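Local coordinates for protein leucine aminopeptidase 1 (Caenorhabditis elegans, PDB 2HC9) that removes N-terminal amino acids, preferably leucine, from peptides as a zinc-dependent M17 aminopeptidase, and probably serves as a digestive enzyme, at residues Thr76-Ser81 against Pro87-Ser92; Thr200-Thr205 against Glu284-Leu289; Ile320-Gly325 against Gly337-Ala342; Ile127-Cys132 against Glu168-Thr173. The protein carries 1 engineered substitution. All coordinates share one frame; numbering follows the deposited sequence. Where two conformers were deposited one is given.

Contact 1: Thr76-Ser81 against Pro87-Ser92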
# COMPACT_ATOMS: atom_id res chain seq x y z
N THR A 76 -39.26 7.13 20.69
CA THR A 76 -40.11 6.04 20.24
C THR A 76 -39.26 4.88 19.72
O THR A 76 -38.44 5.05 18.82
CB THR A 76 -41.12 6.53 19.17
OG1 THR A 76 -41.90 7.62 19.71
CG2 THR A 76 -42.06 5.40 18.75
N VAL A 77 -39.49 3.71 20.29
CA VAL A 77 -38.77 2.49 19.95
C VAL A 77 -39.65 1.71 18.97
O VAL A 77 -40.86 1.60 19.18
CB VAL A 77 -38.55 1.63 21.24
CG1 VAL A 77 -37.78 0.31 20.95
CG2 VAL A 77 -37.80 2.45 22.29
N PRO A 78 -39.06 1.15 17.89
CA PRO A 78 -39.91 0.36 16.99
C PRO A 78 -40.46 -0.91 17.63
O PRO A 78 -39.84 -1.51 18.52
CB PRO A 78 -38.99 0.03 15.80
CG PRO A 78 -37.61 0.36 16.22
CD PRO A 78 -37.65 1.21 17.47
N ASP A 79 -41.65 -1.30 17.18
CA ASP A 79 -42.27 -2.54 17.61
C ASP A 79 -41.77 -3.77 16.84
O ASP A 79 -41.56 -4.83 17.43
CB ASP A 79 -43.78 -2.42 17.48
CG ASP A 79 -44.39 -1.67 18.65
OD1 ASP A 79 -44.39 -2.21 19.77
OD2 ASP A 79 -44.86 -0.55 18.44
N ALA A 80 -41.57 -3.59 15.54
CA ALA A 80 -41.14 -4.69 14.65
C ALA A 80 -39.66 -5.01 14.82
O ALA A 80 -38.87 -4.12 15.10
CB ALA A 80 -41.41 -4.33 13.21
N SER A 81 -39.28 -6.27 14.63
CA SER A 81 -37.86 -6.62 14.60
C SER A 81 -37.64 -7.85 13.73
O SER A 81 -38.51 -8.72 13.62
CB SER A 81 -37.29 -6.87 16.01
OG SER A 81 -38.00 -7.93 16.62
N PRO A 87 -35.87 -8.70 19.84
CA PRO A 87 -37.22 -8.12 19.77
C PRO A 87 -37.42 -6.94 20.73
O PRO A 87 -38.39 -6.20 20.60
CB PRO A 87 -38.13 -9.28 20.16
CG PRO A 87 -37.28 -10.19 20.99
CD PRO A 87 -35.86 -10.04 20.45
N THR A 88 -36.48 -6.75 21.65
CA THR A 88 -36.50 -5.55 22.52
C THR A 88 -36.20 -4.28 21.75
O THR A 88 -36.55 -3.18 22.21
CB THR A 88 -35.47 -5.66 23.66
OG1 THR A 88 -34.15 -5.50 23.12
CG2 THR A 88 -35.55 -7.00 24.39
N ASN A 89 -35.49 -4.40 20.62
CA ASN A 89 -35.00 -3.22 19.86
C ASN A 89 -34.21 -2.23 20.74
O ASN A 89 -34.24 -1.02 20.53
CB ASN A 89 -36.17 -2.49 19.17
CG ASN A 89 -36.67 -3.21 17.94
OD1 ASN A 89 -37.87 -3.36 17.74
ND2 ASN A 89 -35.75 -3.68 17.11
N ALA A 90 -33.51 -2.76 21.73
CA ALA A 90 -32.86 -1.89 22.73
C ALA A 90 -31.82 -1.00 22.10
O ALA A 90 -31.66 0.14 22.53
CB ALA A 90 -32.28 -2.71 23.86
N HIS A 91 -31.14 -1.48 21.05
CA HIS A 91 -30.18 -0.62 20.34
C HIS A 91 -30.76 0.69 19.82
O HIS A 91 -30.03 1.68 19.74
CB HIS A 91 -29.47 -1.37 19.21
CG HIS A 91 -28.77 -2.58 19.70
ND1 HIS A 91 -29.44 -3.75 19.97
CD2 HIS A 91 -27.47 -2.79 20.04
CE1 HIS A 91 -28.58 -4.65 20.41
NE2 HIS A 91 -27.39 -4.10 20.47
N SER A 92 -32.06 0.70 19.48
CA SER A 92 -32.74 1.91 19.02
C SER A 92 -32.76 2.99 20.10
O SER A 92 -32.68 4.18 19.80
CB SER A 92 -34.18 1.61 18.59
OG SER A 92 -34.22 0.75 17.46
O HOH W 1 -39.98 -6.75 18.35
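Van der Waals contacts of Val-77 with Asn-89, just before helix 90-97, and of Pro-78 with Ser-92 in its first turn make up the inner part of this contact. Val-77 directs CG1 anti to its own backbone N (chi1 -180°), and that methyl lies 3.7 Å from CB of Asn-89. CD and CG of Pro-78 meet the hydroxyl of Ser-92, with CD of Pro-78 3.5 Å from OG of Ser-92.

The polar part centres on the side-chain amide of Asn-89, which enters the bend formed by 78-81. Its modelled OD1 is 2.8 Å from O of Pro-78 and 2.9 Å from O of Ala-80. Two carbonyl oxygens so near a modelled oxygen suggest that the amide is turned over in the model.

A water joins the two arms at the outer end. It donates to O of Asp-79 at 2.7 Å and to O of Pro-87 at 2.8 Å, and accepts from OG of Ser-81 at 2.9 Å. Lys-25 also reaches O of Pro-87, while Asp-79 turns its carboxylate to Ser-27.

If the amide is reversed, its NH2 may donate to both carbonyls, which would tie the end of strand 72-77 to the start of the helix.

Contact 2: Thr200-Thr205 against Glu284-Leu289; sequences TGSKIT and EAYSAL
The first torsions of Tyr-286 and Ser-202 aim their hydroxyls at each other. The tyrosine places CG anti to its backbone N (chi1 176°), which carries the ring out from helix 277-290 until its hydroxyl meets the loop before strand 203-208. On that loop Ser-202 sets OG anti to its carbonyl carbon (chi1 -64°), facing the phenol. OG of Ser-202 and OH of Tyr-286 lie 2.7 Å apart and form a hydrogen bond in which either could be the donor. OG of Ser-202 sits at the ring edge, in its plane, and is also 3.4 Å from CE2 of Tyr-286.

Thr-200 approaches the same edge. Its OG1 is 3.7 Å from CE2 of Tyr-286 and 2.6 Å from OG of Ser-202; the single proton of Ser-202 could go to either neighbouring hydroxyl. OG1 of Thr-200 is also within bonding reach of the carbonyls of Val-196 and Gly-197 in the preceding helix. The methyl branch of Thr-200 meets the helix backbone instead, with CG2 4.3 Å from CA of Ser-287.

Leu-236, Leu-298 and Ala-300 of neighbouring strands also pack on the tyrosine; the ring rests on the sheet, and its hydroxyl reaches the loop. Gly-201, at positive phi, closes helix 186-199 in a Schellman motif and turns the chain into strand 203-208. The whole is a helix-to-strand connection in the alpha/beta catalytic domain, met by a helix packed on the same mixed sheet.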
# COMPACT_ATOMS: atom_id res chain seq x y z
N THR A 200 -17.08 -8.18 46.93
CA THR A 200 -17.87 -9.40 46.78
C THR A 200 -17.50 -10.53 47.78
O THR A 200 -18.03 -11.62 47.68
CB THR A 200 -17.72 -10.01 45.35
OG1 THR A 200 -16.32 -10.20 45.06
CG2 THR A 200 -18.39 -9.09 44.30
N GLY A 201 -16.56 -10.26 48.68
CA GLY A 201 -16.07 -11.27 49.61
C GLY A 201 -15.44 -12.48 48.94
O GLY A 201 -15.52 -13.60 49.47
N SER A 202 -14.82 -12.26 47.78
CA SER A 202 -14.20 -13.33 46.98
C SER A 202 -12.93 -13.82 47.63
O SER A 202 -12.23 -13.08 48.35
CB SER A 202 -13.84 -12.78 45.58
OG SER A 202 -15.01 -12.42 44.89
N LYS A 203 -12.58 -15.07 47.32
CA LYS A 203 -11.20 -15.51 47.48
C LYS A 203 -10.41 -14.92 46.31
O LYS A 203 -10.78 -15.14 45.16
CB LYS A 203 -11.13 -17.02 47.47
CG LYS A 203 -9.71 -17.55 47.55
CD LYS A 203 -9.71 -19.07 47.54
CE LYS A 203 -8.28 -19.60 47.55
NZ LYS A 203 -8.24 -21.06 47.27
N ILE A 204 -9.34 -14.19 46.60
CA ILE A 204 -8.61 -13.45 45.56
C ILE A 204 -7.21 -14.04 45.36
O ILE A 204 -6.47 -14.19 46.33
CB ILE A 204 -8.47 -11.96 45.93
CG1 ILE A 204 -9.86 -11.32 46.17
CG2 ILE A 204 -7.69 -11.17 44.85
CD1 ILE A 204 -9.75 -9.97 46.91
N THR A 205 -6.87 -14.38 44.12
CA THR A 205 -5.50 -14.82 43.80
C THR A 205 -4.91 -13.86 42.76
O THR A 205 -5.58 -13.53 41.80
CB THR A 205 -5.52 -16.22 43.22
OG1 THR A 205 -6.25 -17.07 44.11
CG2 THR A 205 -4.08 -16.77 42.99
N GLU A 284 -17.23 -7.18 35.63
CA GLU A 284 -18.47 -6.50 36.02
C GLU A 284 -19.70 -7.38 35.96
O GLU A 284 -20.64 -7.18 36.72
CB GLU A 284 -18.66 -5.19 35.24
CG GLU A 284 -17.48 -4.21 35.43
CD GLU A 284 -17.33 -3.70 36.87
OE1 GLU A 284 -18.35 -3.66 37.60
OE2 GLU A 284 -16.20 -3.30 37.25
N ALA A 285 -19.68 -8.38 35.07
CA ALA A 285 -20.69 -9.47 35.14
C ALA A 285 -20.61 -10.25 36.44
O ALA A 285 -21.64 -10.52 37.05
CB ALA A 285 -20.54 -10.45 33.95
N TYR A 286 -19.40 -10.63 36.84
CA TYR A 286 -19.18 -11.36 38.08
C TYR A 286 -19.73 -10.53 39.24
O TYR A 286 -20.44 -11.05 40.09
CB TYR A 286 -17.67 -11.60 38.25
CG TYR A 286 -17.24 -12.27 39.54
CD1 TYR A 286 -17.16 -13.66 39.62
CD2 TYR A 286 -16.90 -11.51 40.68
CE1 TYR A 286 -16.75 -14.29 40.77
CE2 TYR A 286 -16.47 -12.14 41.86
CZ TYR A 286 -16.40 -13.53 41.89
OH TYR A 286 -15.99 -14.18 43.02
N SER A 287 -19.39 -9.25 39.25
CA SER A 287 -19.87 -8.34 40.30
C SER A 287 -21.41 -8.33 40.39
O SER A 287 -21.98 -8.51 41.47
CB SER A 287 -19.33 -6.94 40.06
OG SER A 287 -19.86 -6.01 41.01
N ALA A 288 -22.07 -8.13 39.26
CA ALA A 288 -23.56 -8.06 39.26
C ALA A 288 -24.20 -9.39 39.75
O ALA A 288 -25.16 -9.38 40.52
CB ALA A 288 -24.07 -7.70 37.86
N LEU A 289 -23.65 -10.52 39.31
CA LEU A 289 -24.19 -11.83 39.69
C LEU A 289 -23.98 -12.11 41.17
O LEU A 289 -24.87 -12.61 41.85
CB LEU A 289 -23.54 -12.95 38.86
CG LEU A 289 -23.96 -12.95 37.37
CD1 LEU A 289 -23.02 -13.85 36.50
CD2 LEU A 289 -25.42 -13.36 37.19

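Contact 3: Ile320-Gly325 against Gly337-Ala342; sequences IKMLSG and GRLILA. With BCT (bicarbonate ion), chain D.
Met-322 points its terminal methyl into the flank of helix 337-350, between Leu-339 and Ala-342. The side chain is bent at chi2 and chi3 (-57° and -72°), which folds CE inward to meet the helix. There CE lies 3.8 Å from CB of Ala-342 and 4.1 Å from CD2 of Leu-339. CE of Met-322 also comes within 3.2 Å of the backbone O of Leu-339, a close approach to a carbonyl about one turn before Ala-342. Beside this apolar contact, a water accepts from N of Ser-324 and donates weakly to O of Ala-342, linking the type I turn 322-325 to the helix.

Arg-338 leads off in another direction, toward the bicarbonate. Its guanidinium presents an edge to the ion: NE donates to O3 at 2.8 Å, and NH2 donates to O2 at 3.1 Å along a nearly straight bond (171°), with O2 in the guanidinium plane. The backbone N of Arg-338 adds a second bond to O3, and N of Gly-337 reaches O1 at 2.8 Å. NH1 of Arg-338 donates to the backbone O of Asn-423.

The first turn of helix 337-350 thus forms part of the bicarbonate pocket of the M17 active site, where Arg-338 is a predicted active-site residue.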
# COMPACT_ATOMS: atom_id res chain seq x y z
N ILE A 320 7.15 -20.65 22.66
CA ILE A 320 6.96 -20.63 24.12
C ILE A 320 6.17 -21.86 24.60
O ILE A 320 5.46 -22.50 23.81
CB ILE A 320 6.27 -19.30 24.57
CG1 ILE A 320 4.85 -19.18 23.97
CG2 ILE A 320 7.21 -18.11 24.24
CD1 ILE A 320 4.02 -18.06 24.61
N LYS A 321 6.31 -22.19 25.89
CA LYS A 321 5.53 -23.27 26.49
C LYS A 321 4.41 -22.64 27.32
O LYS A 321 4.65 -21.79 28.20
CB LYS A 321 6.43 -24.17 27.35
CG LYS A 321 5.68 -25.38 27.96
CD LYS A 321 6.65 -26.42 28.56
CE LYS A 321 7.11 -27.37 27.44
NZ LYS A 321 7.88 -28.58 27.88
N MET A 322 3.19 -23.07 27.01
CA MET A 322 1.98 -22.51 27.60
C MET A 322 1.74 -23.18 28.97
O MET A 322 2.41 -24.17 29.31
CB MET A 322 0.79 -22.80 26.67
CG MET A 322 1.01 -22.32 25.24
SD MET A 322 1.40 -20.56 25.10
CE MET A 322 -0.19 -19.86 25.47
N LEU A 323 0.80 -22.65 29.74
CA LEU A 323 0.46 -23.28 31.04
C LEU A 323 0.08 -24.77 30.85
O LEU A 323 0.38 -25.61 31.70
CB LEU A 323 -0.69 -22.52 31.70
CG LEU A 323 -1.05 -22.96 33.12
CD1 LEU A 323 0.15 -22.77 34.09
CD2 LEU A 323 -2.32 -22.21 33.62
N SER A 324 -0.52 -25.08 29.71
CA SER A 324 -0.99 -26.45 29.38
C SER A 324 0.17 -27.45 29.21
O SER A 324 -0.06 -28.67 29.18
CB SER A 324 -1.80 -26.41 28.08
OG SER A 324 -0.95 -26.10 26.98
N GLY A 325 1.38 -26.92 29.06
CA GLY A 325 2.54 -27.74 28.72
C GLY A 325 2.77 -27.84 27.22
O GLY A 325 3.83 -28.31 26.80
N GLY A 337 -3.99 -11.95 22.45
CA GLY A 337 -5.13 -12.27 23.31
C GLY A 337 -5.36 -13.77 23.42
O GLY A 337 -5.61 -14.30 24.50
N ARG A 338 -5.23 -14.47 22.31
CA ARG A 338 -5.49 -15.90 22.31
C ARG A 338 -4.43 -16.67 23.11
O ARG A 338 -4.74 -17.70 23.72
CB ARG A 338 -5.61 -16.43 20.87
CG ARG A 338 -4.29 -16.32 20.05
CD ARG A 338 -4.57 -16.51 18.54
NE ARG A 338 -5.17 -15.30 17.97
CZ ARG A 338 -5.40 -15.12 16.67
NH1 ARG A 338 -5.04 -16.08 15.80
NH2 ARG A 338 -5.94 -13.99 16.24
N LEU A 339 -3.20 -16.16 23.15
CA LEU A 339 -2.12 -16.77 23.95
C LEU A 339 -2.46 -16.64 25.44
O LEU A 339 -2.40 -17.60 26.19
CB LEU A 339 -0.77 -16.06 23.70
CG LEU A 339 -0.20 -16.25 22.26
CD1 LEU A 339 1.07 -15.42 22.09
CD2 LEU A 339 0.09 -17.74 21.98
N ILE A 340 -2.83 -15.43 25.86
CA ILE A 340 -3.08 -15.25 27.28
C ILE A 340 -4.33 -16.02 27.73
O ILE A 340 -4.36 -16.56 28.85
CB ILE A 340 -3.08 -13.76 27.71
CG1 ILE A 340 -4.37 -13.03 27.25
CG2 ILE A 340 -1.81 -13.04 27.18
CD1 ILE A 340 -4.47 -11.54 27.73
N LEU A 341 -5.35 -16.06 26.86
CA LEU A 341 -6.57 -16.79 27.16
C LEU A 341 -6.35 -18.30 27.17
O LEU A 341 -7.03 -18.98 27.91
CB LEU A 341 -7.70 -16.43 26.20
CG LEU A 341 -8.23 -14.99 26.32
CD1 LEU A 341 -9.02 -14.64 25.06
CD2 LEU A 341 -9.11 -14.79 27.58
N ALA A 342 -5.43 -18.81 26.35
CA ALA A 342 -5.10 -20.25 26.40
C ALA A 342 -4.66 -20.64 27.83
O ALA A 342 -5.02 -21.71 28.35
CB ALA A 342 -3.96 -20.57 25.38
C BCT D . -5.74 -11.97 19.46
O1 BCT D . -5.54 -11.04 20.24
O2 BCT D . -6.40 -11.83 18.41
O3 BCT D . -5.20 -13.13 19.72
O HOH W 2 -2.27 -22.89 28.34

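Contact 4: Ile127-Cys132 against Glu168-Thr173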
# COMPACT_ATOMS: atom_id res chain seq x y z
N ILE A 127 -30.09 2.63 28.35
CA ILE A 127 -30.06 4.01 28.91
C ILE A 127 -28.79 4.24 29.75
O ILE A 127 -28.11 5.27 29.61
CB ILE A 127 -31.33 4.31 29.77
CG1 ILE A 127 -32.60 4.30 28.91
CG2 ILE A 127 -31.19 5.63 30.53
CD1 ILE A 127 -33.92 4.25 29.74
N ALA A 128 -28.48 3.27 30.61
CA ALA A 128 -27.29 3.34 31.46
C ALA A 128 -26.02 3.58 30.65
O ALA A 128 -25.17 4.37 31.06
CB ALA A 128 -27.16 2.05 32.28
N ARG A 129 -25.90 2.93 29.48
CA ARG A 129 -24.67 3.02 28.65
C ARG A 129 -24.38 4.46 28.21
O ARG A 129 -23.25 4.78 27.85
CB ARG A 129 -24.75 2.17 27.35
CG ARG A 129 -25.17 0.70 27.48
CD ARG A 129 -25.35 -0.01 26.10
NE ARG A 129 -26.14 -1.26 26.18
CZ ARG A 129 -25.69 -2.39 26.75
NH1 ARG A 129 -26.45 -3.48 26.81
NH2 ARG A 129 -24.46 -2.42 27.29
N THR A 130 -25.42 5.31 28.16
CA THR A 130 -25.24 6.66 27.63
C THR A 130 -24.72 7.63 28.70
O THR A 130 -24.45 8.78 28.40
CB THR A 130 -26.55 7.26 27.07
OG1 THR A 130 -27.48 7.49 28.14
CG2 THR A 130 -27.16 6.33 25.96
N PHE A 131 -24.61 7.16 29.95
CA PHE A 131 -24.05 7.98 31.03
C PHE A 131 -22.58 7.65 31.24
O PHE A 131 -22.22 6.83 32.09
CB PHE A 131 -24.91 7.91 32.31
CG PHE A 131 -26.22 8.65 32.14
CD1 PHE A 131 -26.25 10.03 32.24
CD2 PHE A 131 -27.35 7.98 31.74
CE1 PHE A 131 -27.44 10.74 32.01
CE2 PHE A 131 -28.55 8.67 31.51
CZ PHE A 131 -28.59 10.04 31.64
N CYS A 132 -21.75 8.24 30.38
CA CYS A 132 -20.33 7.83 30.33
C CYS A 132 -19.62 8.42 31.54
O CYS A 132 -19.58 9.64 31.72
CB CYS A 132 -19.68 8.35 29.03
SG CYS A 132 -20.59 7.85 27.55
N GLU A 168 -24.83 -0.02 37.00
CA GLU A 168 -23.48 0.27 37.50
C GLU A 168 -22.46 -0.63 36.82
O GLU A 168 -21.39 -0.17 36.42
CB GLU A 168 -23.42 0.12 39.03
CG GLU A 168 -22.00 0.20 39.63
CD GLU A 168 -21.36 1.60 39.59
OE1 GLU A 168 -21.88 2.54 38.97
OE2 GLU A 168 -20.27 1.77 40.19
N SER A 169 -22.78 -1.92 36.66
CA SER A 169 -21.80 -2.85 36.07
C SER A 169 -21.53 -2.45 34.61
O SER A 169 -20.38 -2.48 34.15
CB SER A 169 -22.33 -4.28 36.15
OG SER A 169 -22.05 -4.85 37.42
N VAL A 170 -22.59 -2.06 33.90
CA VAL A 170 -22.50 -1.56 32.52
C VAL A 170 -21.61 -0.32 32.46
O VAL A 170 -20.63 -0.27 31.68
CB VAL A 170 -23.92 -1.29 31.90
CG1 VAL A 170 -23.80 -0.52 30.57
CG2 VAL A 170 -24.66 -2.65 31.68
N ARG A 171 -21.91 0.67 33.30
CA ARG A 171 -21.12 1.92 33.29
C ARG A 171 -19.67 1.73 33.75
O ARG A 171 -18.77 2.41 33.26
CB ARG A 171 -21.81 3.00 34.11
CG ARG A 171 -23.14 3.41 33.49
CD ARG A 171 -23.87 4.42 34.41
NE ARG A 171 -23.22 5.74 34.41
CZ ARG A 171 -23.01 6.49 35.50
NH1 ARG A 171 -23.33 6.05 36.74
NH2 ARG A 171 -22.45 7.68 35.36
N GLU A 172 -19.46 0.81 34.70
CA GLU A 172 -18.10 0.47 35.13
C GLU A 172 -17.27 -0.20 34.02
O GLU A 172 -16.11 0.15 33.81
CB GLU A 172 -18.13 -0.46 36.36
CG GLU A 172 -18.49 0.30 37.68
CD GLU A 172 -17.36 1.22 38.09
OE1 GLU A 172 -16.42 0.72 38.74
OE2 GLU A 172 -17.38 2.41 37.69
N THR A 173 -17.88 -1.16 33.34
CA THR A 173 -17.21 -1.81 32.19
C THR A 173 -16.77 -0.74 31.19
O THR A 173 -15.62 -0.72 30.76
CB THR A 173 -18.19 -2.78 31.46
OG1 THR A 173 -18.63 -3.79 32.37
CG2 THR A 173 -17.48 -3.49 30.29
O HOH W 3 -21.90 9.96 33.43
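Arg-171 of helix 157-178 packs closely along the type I turn 128-131, where helix 120-128 of the N-terminal region runs out. Its CG lies 3.3 Å from O of Ala-128, and a bend at chi3 (71°) then swings the guanidinium round to the carbonyl of Phe-131. NE of Arg-171 donates to O of Phe-131 at 2.8 Å on a nearly straight bond (173°), in the carbonyl plane and on a lone pair; the oxygen also lies in the guanidinium plane. NH2 of Arg-171 adds a weak bond to O of Phe-131 at 3.4 Å. CB of Phe-131 lies 3.5 Å from NE of Arg-171.

The contact is less extensive on its other flank, where the extended chain of Arg-129 crosses Val-170 of the same helix and CG of Arg-129 meets CG1 of Val-170 at 3.6 Å. The charged end of Arg-129 is engaged beyond this valine, in a salt bridge to Asp-398 and a hydrogen bond to O of Thr-469. At the hydrated edge a water accepts from NH2 of Arg-171 and donates weakly to O of Cys-132.

With NH1 bound to O of Thr-2, the Arg-171 guanidinium is directed chiefly at backbone carbonyls, which probably fixes its rotation and satisfies the carbonyl of Phe-131.

Along the chain the order is contact 1, contact 4, contact 2, contact 3, each closing before the next opens. Contact 1 lies in the N-terminal region, at the end of a strand of the six-stranded mixed sheet. Contact 4, its centre about 20 Å away, joins helix 120-128 of that region to helix 157-178. The latter helix also touches contact 2: OG of Ser-169 lies 2.8 Å from O of Glu-284, a probable hydrogen bond to helix 277-290. Contact 3 is about 24 Å from contact 2 and 41 Å from contact 1, centre to centre. Helices 157-178 and 277-290 therefore connect the N-terminal region with the zinc-bearing catalytic domain, in which contact 3 borders the bicarbonate pocket.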